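Local coordinates for Two-component sensor histidine kinase (Nostoc sp., PDB 3OLO), which probably senses a signal through its PAS domain and, as a two-component histidine kinase, relays it by ATP-dependent phosphorylation of a histidine, at residues I61-A66 against K82-S87; F93-S98 against V112-K117. All coordinates share one frame; numbering follows the deposited sequence. Where two conformers were deposited one is given.

Interaction 1 of 2, residues I61-A66 against K82-S87; sequences IDVDFA and KTRYRS
Two donors grip OD1 of D62. T83 OG1 donates a hydrogen bond to D62 OD1, on its syn lone pair, at 2.7 Å, and the backbone N of D64 reaches the same oxygen at 2.9 Å from above the carboxylate plane, closing an Asx turn. D62 CG stands anti to its own backbone N (chi1 -174°), and T83 OG1 is likewise anti to its N, which brings the two tips together; D62 OD2 is hydrogen-bonded to H68 NE2. Replacing D62 by an alanine would remove both oxygens and would probably loosen the turn and its tie to T83. A single bridge at D62 and Y85 ties the loop between helices 50-53 and 70-76 to edge strand 78-86 of the PAS sheet: R86 N donates to I61 O at 2.9 Å (163°), whereas V63 N to R84 O is weak. I61 CG2 lies over one face of the Y85 ring, 3.9 Å from its centroid, a CH-pi contact. R84 holds D64 side-on: NE meets D64 OD2 at 3.0 Å and NH2 meets D64 OD1 at 3.0 Å, both on syn lone pairs with the carboxylate and guanidinium planes only 26° apart. V63 CG1 rests on one face of that guanidinium. Hydrogen bonds with T83 OG1, D64 N and H68 NE2 would be expected to favour the charged form of the buried D62 carboxylate, with the D64-R84 pair nearer the surface.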
ATOM      1  N   ILE A  61       6.265  18.852  -9.338  1.00 32.98           N
ATOM      2  CA  ILE A  61       7.274  18.037  -8.654  1.00 36.12           C
ATOM      3  C   ILE A  61       8.264  17.436  -9.658  1.00 32.86           C
ATOM      4  O   ILE A  61       9.466  17.417  -9.450  1.00 32.70           O
ATOM      5  CB  ILE A  61       6.607  16.825  -7.949  1.00 42.49           C
ATOM      6  CG1 ILE A  61       5.448  17.274  -7.057  1.00 45.61           C
ATOM      7  CG2 ILE A  61       7.625  16.019  -7.150  1.00 36.75           C
ATOM      8  CD1 ILE A  61       5.873  17.864  -5.761  1.00 35.54           C
ATOM      9  N   ASP A  62       7.729  16.891 -10.737  1.00 25.95           N
ATOM     10  CA  ASP A  62       8.545  16.215 -11.739  1.00 30.49           C
ATOM     11  C   ASP A  62       9.243  17.254 -12.603  1.00 30.89           C
ATOM     12  O   ASP A  62       8.656  17.818 -13.519  1.00 41.47           O
ATOM     13  CB  ASP A  62       7.673  15.295 -12.590  1.00 32.19           C
ATOM     14  CG  ASP A  62       8.478  14.449 -13.556  1.00 36.17           C
ATOM     15  OD1 ASP A  62       9.669  14.751 -13.780  1.00 37.33           O
ATOM     16  OD2 ASP A  62       7.913  13.484 -14.094  1.00 40.38           O
ATOM     17  N   VAL A  63      10.500  17.516 -12.281  1.00 32.02           N
ATOM     18  CA  VAL A  63      11.307  18.475 -13.018  1.00 32.36           C
ATOM     19  C   VAL A  63      11.331  18.187 -14.514  1.00 31.91           C
ATOM     20  O   VAL A  63      11.393  19.105 -15.328  1.00 36.88           O
ATOM     21  CB  VAL A  63      12.757  18.466 -12.503  1.00 35.02           C
ATOM     22  CG1 VAL A  63      13.608  19.454 -13.292  1.00 33.98           C
ATOM     23  CG2 VAL A  63      12.784  18.808 -11.029  1.00 33.09           C
ATOM     24  N   ASP A  64      11.297  16.911 -14.881  1.00 33.51           N
ATOM     25  CA  ASP A  64      11.453  16.542 -16.279  1.00 35.31           C
ATOM     26  C   ASP A  64      10.138  16.146 -16.927  1.00 40.00           C
ATOM     27  O   ASP A  64      10.120  15.442 -17.939  1.00 36.05           O
ATOM     28  CB  ASP A  64      12.482  15.422 -16.398  1.00 36.43           C
ATOM     29  CG  ASP A  64      13.870  15.873 -15.985  1.00 40.44           C
ATOM     30  OD1 ASP A  64      14.221  17.044 -16.255  1.00 48.81           O
ATOM     31  OD2 ASP A  64      14.604  15.066 -15.383  1.00 48.21           O
ATOM     32  N   PHE A  65       9.040  16.625 -16.348  1.00 35.16           N
ATOM     33  CA  PHE A  65       7.700  16.224 -16.767  1.00 41.93           C
ATOM     34  C   PHE A  65       7.463  16.398 -18.272  1.00 38.89           C
ATOM     35  O   PHE A  65       6.899  15.524 -18.924  1.00 41.49           O
ATOM     36  CB  PHE A  65       6.660  17.020 -15.977  1.00 42.25           C
ATOM     37  CG  PHE A  65       5.241  16.749 -16.391  1.00 46.42           C
ATOM     38  CD1 PHE A  65       4.653  17.482 -17.408  1.00 49.25           C
ATOM     39  CD2 PHE A  65       4.494  15.775 -15.754  1.00 39.94           C
ATOM     40  CE1 PHE A  65       3.347  17.244 -17.788  1.00 47.82           C
ATOM     41  CE2 PHE A  65       3.190  15.533 -16.128  1.00 46.90           C
ATOM     42  CZ  PHE A  65       2.617  16.266 -17.149  1.00 50.18           C
ATOM     43  N   ALA A  66       7.894  17.525 -18.822  1.00 38.38           N
ATOM     44  CA  ALA A  66       7.646  17.814 -20.230  1.00 48.15           C
ATOM     45  C   ALA A  66       8.534  16.978 -21.151  1.00 47.30           C
ATOM     46  O   ALA A  66       8.337  16.950 -22.363  1.00 45.15           O
ATOM     47  CB  ALA A  66       7.838  19.297 -20.509  1.00 49.47           C
ATOM     48  N   LYS A  82      12.741   6.480 -15.035  1.00 40.17           N
ATOM     49  CA  LYS A  82      13.386   7.417 -14.115  1.00 39.23           C
ATOM     50  C   LYS A  82      13.034   8.849 -14.455  1.00 38.53           C
ATOM     51  O   LYS A  82      12.958   9.223 -15.623  1.00 38.70           O
ATOM     52  CB  LYS A  82      14.912   7.325 -14.199  1.00 46.59           C
ATOM     53  CG  LYS A  82      15.481   5.942 -14.133  1.00 59.62           C
ATOM     54  CD  LYS A  82      15.628   5.455 -12.707  1.00 63.10           C
ATOM     55  CE  LYS A  82      15.738   3.948 -12.687  1.00 66.07           C
ATOM     56  NZ  LYS A  82      14.481   3.353 -13.209  1.00 68.86           N
ATOM     57  N   THR A  83      12.856   9.665 -13.429  1.00 34.05           N
ATOM     58  CA  THR A  83      12.849  11.095 -13.639  1.00 33.19           C
ATOM     59  C   THR A  83      13.462  11.773 -12.419  1.00 32.11           C
ATOM     60  O   THR A  83      13.862  11.101 -11.475  1.00 38.85           O
ATOM     61  CB  THR A  83      11.435  11.591 -13.913  1.00 36.84           C
ATOM     62  OG1 THR A  83      11.488  12.913 -14.465  1.00 38.07           O
ATOM     63  CG2 THR A  83      10.600  11.568 -12.634  1.00 36.26           C
ATOM     64  N   ARG A  84      13.568  13.097 -12.450  1.00 32.18           N
ATOM     65  CA  ARG A  84      14.043  13.853 -11.291  1.00 33.30           C
ATOM     66  C   ARG A  84      12.865  14.550 -10.644  1.00 33.33           C
ATOM     67  O   ARG A  84      12.016  15.102 -11.339  1.00 34.74           O
ATOM     68  CB  ARG A  84      15.075  14.903 -11.708  1.00 35.18           C
ATOM     69  CG  ARG A  84      16.329  14.324 -12.358  1.00 48.26           C
ATOM     70  CD  ARG A  84      17.305  15.419 -12.731  1.00 49.22           C
ATOM     71  NE  ARG A  84      16.785  16.273 -13.792  1.00 48.62           N
ATOM     72  CZ  ARG A  84      17.158  17.536 -13.996  1.00 54.97           C
ATOM     73  NH1 ARG A  84      18.056  18.116 -13.203  1.00 51.15           N
ATOM     74  NH2 ARG A  84      16.624  18.225 -14.993  1.00 51.04           N
ATOM     75  N   TYR A  85      12.806  14.503  -9.319  1.00 29.06           N
ATOM     76  CA  TYR A  85      11.831  15.268  -8.557  1.00 28.26           C
ATOM     77  C   TYR A  85      12.484  16.436  -7.832  1.00 33.43           C
ATOM     78  O   TYR A  85      13.645  16.353  -7.429  1.00 36.95           O
ATOM     79  CB  TYR A  85      11.190  14.382  -7.493  1.00 23.37           C
ATOM     80  CG  TYR A  85      10.100  13.449  -7.979  1.00 23.73           C
ATOM     81  CD1 TYR A  85       9.802  13.310  -9.330  1.00 28.71           C
ATOM     82  CD2 TYR A  85       9.353  12.718  -7.067  1.00 27.51           C
ATOM     83  CE1 TYR A  85       8.790  12.444  -9.759  1.00 26.05           C
ATOM     84  CE2 TYR A  85       8.340  11.868  -7.482  1.00 29.54           C
ATOM     85  CZ  TYR A  85       8.061  11.736  -8.826  1.00 29.62           C
ATOM     86  OH  TYR A  85       7.052  10.877  -9.226  1.00 29.88           O
ATOM     87  N   ARG A  86      11.739  17.527  -7.671  0.51 35.17           N
ATOM     88  CA  ARG A  86      12.164  18.616  -6.807  0.51 34.69           C
ATOM     89  C   ARG A  86      11.236  18.681  -5.614  0.51 32.41           C
ATOM     90  O   ARG A  86      10.014  18.725  -5.767  0.51 28.47           O
ATOM     91  CB  ARG A  86      12.151  19.960  -7.526  0.51 36.32           C
ATOM     92  CG  ARG A  86      12.535  21.114  -6.607  0.51 35.18           C
ATOM     93  CD  ARG A  86      12.368  22.463  -7.272  0.51 35.66           C
ATOM     94  NE  ARG A  86      13.256  22.622  -8.419  0.51 41.73           N
ATOM     95  CZ  ARG A  86      12.854  22.735  -9.682  0.51 40.85           C
ATOM     96  NH1 ARG A  86      11.561  22.717  -9.984  0.51 44.70           N
ATOM     97  NH2 ARG A  86      13.753  22.885 -10.647  0.51 37.28           N
ATOM     98  N   SER A  87      11.824  18.683  -4.424  1.00 28.94           N
ATOM     99  CA  SER A  87      11.050  18.674  -3.196  1.00 26.26           C
ATOM    100  C   SER A  87      10.780  20.108  -2.772  1.00 25.12           C
ATOM    101  O   SER A  87      11.358  21.043  -3.322  1.00 29.47           O
ATOM    102  CB  SER A  87      11.800  17.935  -2.099  1.00 24.99           C
ATOM    103  OG  SER A  87      12.978  18.629  -1.744  1.00 27.27           O
TER

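Interaction 2 of 2, residues F93-S98 against V112-K117; sequences FLVEMS and VFVREK
The beta hairpin of strands 92-104 and 107-116 supplies this contact, the two segments running antiparallel at 161°. E96 with R115 and S98 with F113 are hydrogen-bonded pairs; S98 N to F113 O is the shortest of their four bonds at 2.8 Å. At the end of the ladder K117 N reaches L94 O at 3.0 Å from above the carbonyl plane. This hairpin lies within the five-stranded antiparallel sheet of the PAS fold, flanked by strands 25-29 and 78-86. On the face carrying the non-hydrogen-bonded pairs V95-E116 and M97-V114, V95 CB meets V114 CG1 at 3.5 Å, and the methyl CE of M97, a selenomethionine, presses on V112 CG1 at 3.5 Å, tighter than usual for carbons. Helix 40-46 packs M45 against V114 and F93 there. E116 OE2 sits 3.5 Å from F93 CD2, over one face of the ring. On the opposite face of the sheet, E96 and R115 lie side by side, their flat groups 75° apart; E96 OE1 lies over the guanidinium face in its salt bridge to R115 NH1, although OE1 is less surely placed. F113 packs on L18 of the second subunit.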
ATOM      1  N   PHE A  93      16.360  15.214  -6.845  1.00 33.07           N
ATOM      2  CA  PHE A  93      16.827  13.841  -6.717  1.00 37.89           C
ATOM      3  C   PHE A  93      16.219  12.932  -7.788  1.00 39.63           C
ATOM      4  O   PHE A  93      15.106  13.166  -8.262  1.00 34.65           O
ATOM      5  CB  PHE A  93      16.534  13.306  -5.305  1.00 34.35           C
ATOM      6  CG  PHE A  93      15.097  13.470  -4.870  1.00 33.51           C
ATOM      7  CD1 PHE A  93      14.637  14.691  -4.393  1.00 31.75           C
ATOM      8  CD2 PHE A  93      14.210  12.398  -4.930  1.00 28.35           C
ATOM      9  CE1 PHE A  93      13.324  14.848  -3.988  1.00 27.52           C
ATOM     10  CE2 PHE A  93      12.896  12.543  -4.523  1.00 34.83           C
ATOM     11  CZ  PHE A  93      12.446  13.767  -4.052  1.00 26.89           C
ATOM     12  N   LEU A  94      16.968  11.904  -8.174  1.00 36.94           N
ATOM     13  CA  LEU A  94      16.480  10.921  -9.130  1.00 31.33           C
ATOM     14  C   LEU A  94      15.547   9.928  -8.446  1.00 37.59           C
ATOM     15  O   LEU A  94      15.817   9.482  -7.332  1.00 35.21           O
ATOM     16  CB  LEU A  94      17.654  10.175  -9.739  1.00 41.90           C
ATOM     17  CG  LEU A  94      17.353   9.281 -10.933  1.00 46.27           C
ATOM     18  CD1 LEU A  94      16.851  10.101 -12.115  1.00 44.12           C
ATOM     19  CD2 LEU A  94      18.605   8.506 -11.301  1.00 51.30           C
ATOM     20  N   VAL A  95      14.448   9.600  -9.118  1.00 38.70           N
ATOM     21  CA  VAL A  95      13.522   8.566  -8.664  1.00 35.57           C
ATOM     22  C   VAL A  95      13.177   7.619  -9.815  1.00 35.48           C
ATOM     23  O   VAL A  95      13.459   7.900 -10.981  1.00 32.48           O
ATOM     24  CB  VAL A  95      12.202   9.166  -8.132  1.00 29.94           C
ATOM     25  CG1 VAL A  95      12.471  10.153  -7.013  1.00 25.77           C
ATOM     26  CG2 VAL A  95      11.438   9.857  -9.249  1.00 35.75           C
ATOM     27  N   GLU A  96      12.562   6.498  -9.463  1.00 34.38           N
ATOM     28  CA  GLU A  96      12.041   5.539 -10.425  1.00 35.26           C
ATOM     29  C   GLU A  96      10.550   5.408 -10.154  1.00 37.38           C
ATOM     30  O   GLU A  96      10.145   5.003  -9.062  1.00 32.68           O
ATOM     31  CB  GLU A  96      12.755   4.195 -10.263  1.00 33.61           C
ATOM     32  CG  GLU A  96      12.154   3.046 -11.047  1.00 43.66           C
ATOM     33  CD  GLU A  96      12.931   1.748 -10.847  1.00 65.99           C
ATOM     34  OE1 GLU A  96      12.508   0.922 -10.020  1.00 62.09           O
ATOM     35  OE2 GLU A  96      13.969   1.550 -11.508  1.00 77.36           O
HETATM   36  N   MSE A  97       9.736   5.799 -11.130  1.00 34.06           N
HETATM   37  CA  MSE A  97       8.283   5.733 -11.003  1.00 35.49           C
HETATM   38  C   MSE A  97       7.760   4.507 -11.724  1.00 37.71           C
HETATM   39  O   MSE A  97       8.166   4.240 -12.851  1.00 36.06           O
HETATM   40  CB  MSE A  97       7.622   6.943 -11.670  1.00 30.25           C
HETATM   41  CG  MSE A  97       7.763   8.258 -10.995  1.00 33.85           C
HETATM   42 SE   MSE A  97       6.952   9.672 -12.129  0.71 42.71          SE
HETATM   43  CE  MSE A  97       5.075   9.329 -11.852  1.00 30.70           C
ATOM     44  N   SER A  98       6.841   3.787 -11.086  1.00 36.38           N
ATOM     45  CA  SER A  98       6.083   2.718 -11.736  1.00 34.54           C
ATOM     46  C   SER A  98       4.615   3.120 -11.795  1.00 35.94           C
ATOM     47  O   SER A  98       4.009   3.448 -10.780  1.00 33.37           O
ATOM     48  CB  SER A  98       6.232   1.405 -10.976  1.00 35.42           C
ATOM     49  OG  SER A  98       7.533   0.877 -11.144  1.00 39.54           O
ATOM     50  N   VAL A 112       0.771   5.083  -8.786  1.00 28.25           N
ATOM     51  CA  VAL A 112       2.171   5.346  -8.996  1.00 32.62           C
ATOM     52  C   VAL A 112       2.939   4.903  -7.760  1.00 27.61           C
ATOM     53  O   VAL A 112       2.575   5.261  -6.647  1.00 27.89           O
ATOM     54  CB  VAL A 112       2.389   6.849  -9.247  1.00 34.39           C
ATOM     55  CG1 VAL A 112       3.851   7.160  -9.447  1.00 30.39           C
ATOM     56  CG2 VAL A 112       1.586   7.290 -10.451  1.00 34.54           C
ATOM     57  N   PHE A 113       3.979   4.103  -7.959  1.00 24.99           N
ATOM     58  CA  PHE A 113       4.928   3.792  -6.896  1.00 26.47           C
ATOM     59  C   PHE A 113       6.287   4.395  -7.234  1.00 32.04           C
ATOM     60  O   PHE A 113       6.771   4.264  -8.359  1.00 30.20           O
ATOM     61  CB  PHE A 113       5.025   2.288  -6.701  1.00 31.74           C
ATOM     62  CG  PHE A 113       3.730   1.672  -6.279  1.00 38.31           C
ATOM     63  CD1 PHE A 113       2.809   1.259  -7.223  1.00 42.36           C
ATOM     64  CD2 PHE A 113       3.411   1.554  -4.938  1.00 40.54           C
ATOM     65  CE1 PHE A 113       1.606   0.708  -6.837  1.00 47.38           C
ATOM     66  CE2 PHE A 113       2.211   0.995  -4.545  1.00 40.57           C
ATOM     67  CZ  PHE A 113       1.304   0.586  -5.497  1.00 44.11           C
ATOM     68  N   VAL A 114       6.901   5.050  -6.255  1.00 28.60           N
ATOM     69  CA  VAL A 114       8.120   5.812  -6.501  1.00 27.06           C
ATOM     70  C   VAL A 114       9.232   5.406  -5.543  1.00 28.47           C
ATOM     71  O   VAL A 114       9.069   5.443  -4.328  1.00 35.79           O
ATOM     72  CB  VAL A 114       7.853   7.314  -6.392  1.00 27.46           C
ATOM     73  CG1 VAL A 114       9.069   8.126  -6.858  1.00 24.82           C
ATOM     74  CG2 VAL A 114       6.631   7.655  -7.222  1.00 29.54           C
ATOM     75  N   ARG A 115      10.354   4.985  -6.116  1.00 34.67           N
ATOM     76  CA  ARG A 115      11.527   4.614  -5.343  1.00 39.78           C
ATOM     77  C   ARG A 115      12.546   5.718  -5.492  1.00 39.88           C
ATOM     78  O   ARG A 115      12.843   6.150  -6.600  1.00 33.58           O
ATOM     79  CB  ARG A 115      12.131   3.308  -5.860  1.00 48.81           C
ATOM     80  CG  ARG A 115      11.360   2.062  -5.485  1.00 70.17           C
ATOM     81  CD  ARG A 115      11.937   0.820  -6.155  1.00 81.51           C
ATOM     82  NE  ARG A 115      11.282   0.537  -7.431  1.00 83.07           N
ATOM     83  CZ  ARG A 115      11.477  -0.570  -8.144  1.00 88.33           C
ATOM     84  NH1 ARG A 115      10.836  -0.744  -9.295  1.00 86.64           N
ATOM     85  NH2 ARG A 115      12.313  -1.504  -7.711  1.00 94.12           N
ATOM     86  N   GLU A 116      13.087   6.175  -4.377  1.00 48.14           N
ATOM     87  CA  GLU A 116      14.135   7.170  -4.426  1.00 47.89           C
ATOM     88  C   GLU A 116      15.413   6.469  -4.864  1.00 49.03           C
ATOM     89  O   GLU A 116      15.927   5.600  -4.156  1.00 49.30           O
ATOM     90  CB  GLU A 116      14.304   7.822  -3.054  1.00 49.12           C
ATOM     91  CG  GLU A 116      14.957   9.193  -3.098  1.00 65.80           C
ATOM     92  CD  GLU A 116      14.693  10.016  -1.846  1.00 74.67           C
ATOM     93  OE1 GLU A 116      14.006   9.527  -0.920  1.00 76.17           O
ATOM     94  OE2 GLU A 116      15.172  11.166  -1.800  1.00 80.51           O
ATOM     95  N   LYS A 117      15.901   6.823  -6.048  1.00 46.53           N
ATOM     96  CA  LYS A 117      17.173   6.308  -6.540  1.00 55.93           C
ATOM     97  C   LYS A 117      18.307   7.284  -6.230  1.00 61.66           C
ATOM     98  O   LYS A 117      19.480   6.911  -6.232  1.00 64.03           O
ATOM     99  CB  LYS A 117      17.097   6.054  -8.046  1.00 55.54           C
ATOM    100  CG  LYS A 117      16.104   4.963  -8.443  1.00 60.57           C
ATOM    101  CD  LYS A 117      16.274   3.707  -7.582  1.00 75.41           C
ATOM    102  CE  LYS A 117      15.439   2.530  -8.101  1.00 73.57           C
ATOM    103  NZ  LYS A 117      15.580   1.293  -7.267  1.00 72.01           N
TER

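Interactions 1 and 2 meet across neighbouring strands 78-86 and 92-104, with centres about 10 Å apart. V95 N approaches T83 O at 2.9 Å, a probable hydrogen bond, so strand 78-86, which receives the 61-66 loop, also pairs with strand 92-104 of the hairpin in interaction 2. Charge links them too: K82 NZ meets E96 OE2 at 2.5 Å, giving that glutamate a second basic partner besides R115. On the other face of the sheet Y85 OH packs 3.1 Å from M97 SE, extending the row of V95, M97 and V114 toward I61. In many PAS domains a cofactor or ligand binds between this side and the helices; whether one does so here is not established.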